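Local coordinates for penicillin-binding 1 transmembrane protein MrcA (Nitrosomonas europaea ATCC 19718, PDB 3D0F) that probably builds and cross-links peptidoglycan as a bifunctional glycosyltransferase and transpeptidase, of which this piece is the OB-like domain, at residues D19-A22 with L23-M27. Numbering follows the deposited sequence. Where two conformers were deposited one is given.
Sequences DREA and LQDIM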
# COMPACT_ATOMS: atom_id res chain seq x y z
N ASP A 19 -21.43 -6.24 -0.73
CA ASP A 19 -21.75 -4.83 -1.08
C ASP A 19 -20.50 -4.00 -0.91
O ASP A 19 -20.24 -3.48 0.17
CB ASP A 19 -22.88 -4.30 -0.20
CG ASP A 19 -23.37 -2.90 -0.64
OD1 ASP A 19 -22.62 -2.21 -1.34
OD2 ASP A 19 -24.48 -2.51 -0.25
N ARG A 20 -19.73 -3.87 -1.97
CA ARG A 20 -18.46 -3.17 -1.92
C ARG A 20 -18.59 -1.69 -1.58
O ARG A 20 -17.78 -1.15 -0.83
CB ARG A 20 -17.69 -3.36 -3.22
CG ARG A 20 -17.43 -4.83 -3.50
CD ARG A 20 -16.20 -5.01 -4.32
NE ARG A 20 -16.38 -4.53 -5.68
CZ ARG A 20 -15.40 -4.42 -6.56
NH1 ARG A 20 -14.14 -4.74 -6.23
NH2 ARG A 20 -15.66 -3.98 -7.79
N GLU A 21 -19.65 -1.05 -2.10
CA GLU A 21 -19.89 0.37 -1.78
C GLU A 21 -20.08 0.60 -0.28
O GLU A 21 -19.49 1.53 0.29
CB GLU A 21 -21.14 0.85 -2.53
CG GLU A 21 -21.49 2.33 -2.33
CD GLU A 21 -22.65 2.78 -3.22
OE1 GLU A 21 -23.82 2.51 -2.86
OE2 GLU A 21 -22.36 3.40 -4.28
N ALA A 22 -20.91 -0.21 0.34
CA ALA A 22 -21.15 -0.12 1.77
C ALA A 22 -19.87 -0.38 2.58
O ALA A 22 -19.61 0.32 3.57
CB ALA A 22 -22.20 -1.12 2.18
N LEU A 23 -19.10 -1.39 2.16
CA LEU A 23 -17.86 -1.72 2.82
C LEU A 23 -16.85 -0.61 2.66
O LEU A 23 -16.15 -0.25 3.62
CB LEU A 23 -17.26 -3.06 2.33
CG LEU A 23 -18.15 -4.25 2.68
CD1 LEU A 23 -17.74 -5.48 1.90
CD2 LEU A 23 -18.15 -4.53 4.21
N GLN A 24 -16.72 -0.02 1.46
CA GLN A 24 -15.82 1.13 1.27
C GLN A 24 -16.26 2.29 2.15
O GLN A 24 -15.45 3.02 2.73
CB GLN A 24 -15.85 1.64 -0.18
CG GLN A 24 -15.12 0.76 -1.17
CD GLN A 24 -13.60 0.65 -0.96
OE1 GLN A 24 -12.95 1.41 -0.19
NE2 GLN A 24 -13.00 -0.28 -1.69
N ASP A 25 -17.57 2.49 2.26
CA ASP A 25 -18.09 3.61 3.07
C ASP A 25 -17.71 3.48 4.54
O ASP A 25 -17.31 4.48 5.17
CB ASP A 25 -19.61 3.72 2.95
CG ASP A 25 -20.04 4.42 1.66
OD1 ASP A 25 -19.20 4.92 0.85
OD2 ASP A 25 -21.27 4.47 1.49
N ILE A 26 -17.78 2.26 5.10
CA ILE A 26 -17.43 2.14 6.56
C ILE A 26 -15.91 2.32 6.77
O ILE A 26 -15.51 2.68 7.87
CB ILE A 26 -17.90 0.84 7.24
CG1 ILE A 26 -17.25 -0.40 6.60
CG2 ILE A 26 -19.44 0.72 7.11
CD1 ILE A 26 -17.58 -1.70 7.32
N MSE A 27 -15.12 2.10 5.71
CA MSE A 27 -13.66 2.25 5.74
C MSE A 27 -13.18 3.63 5.34
O MSE A 27 -11.98 3.85 5.24
CB MSE A 27 -13.03 1.20 4.82
CG MSE A 27 -13.28 -0.22 5.19
SE MSE A 27 -12.16 -1.42 4.09
CE MSE A 27 -10.45 -1.27 4.93
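Leu23 closes the first turn on the carbonyl of Asp19, the residue just before helix 20-26: its N donates to Asp19 O at 3.1 Å, nearly straight at 162°, while its CG lies 3.4 Å from the same Asp19 O. The first torsion, -65°, puts CG beside its own backbone N, with CD1 turned back toward Asp19 O and CD2 pointing on along the helix. A leucine suits this buried position, where Leu13 and Pro14 of the N-terminal loop and Phe52 of the second subunit cover it. Ala22 also meets Pro14, its lone methyl fitting close to the loop, and Ala22 O receives Ile26 N at 3.1 Å. Asp19, the N-cap of this short helix, which lies away from the antiparallel sheet of the OB-like domain, accepts at OD1 from Ala22 N at 3.1 Å, met from above the carboxylate plane; its short carboxylate can reach back to that first-turn N-H. The subunit-facing side carries longer polar chains. Gln24, in one of two conformers, bends at its second torsion (-65°) and gives NE2 to Lys54 O of the second subunit, a link therefore less certain; Arg20 NH1 is hydrogen-bonded to Gly56 O of the second subunit. The loose side faces solvent: Asp25 keeps its CG 3.2 Å from Glu21 O, but the carboxylates stay apart, Glu21 OE1 being 5.4 Å from Asp25 OD2, where solvent would probably soften the like charges.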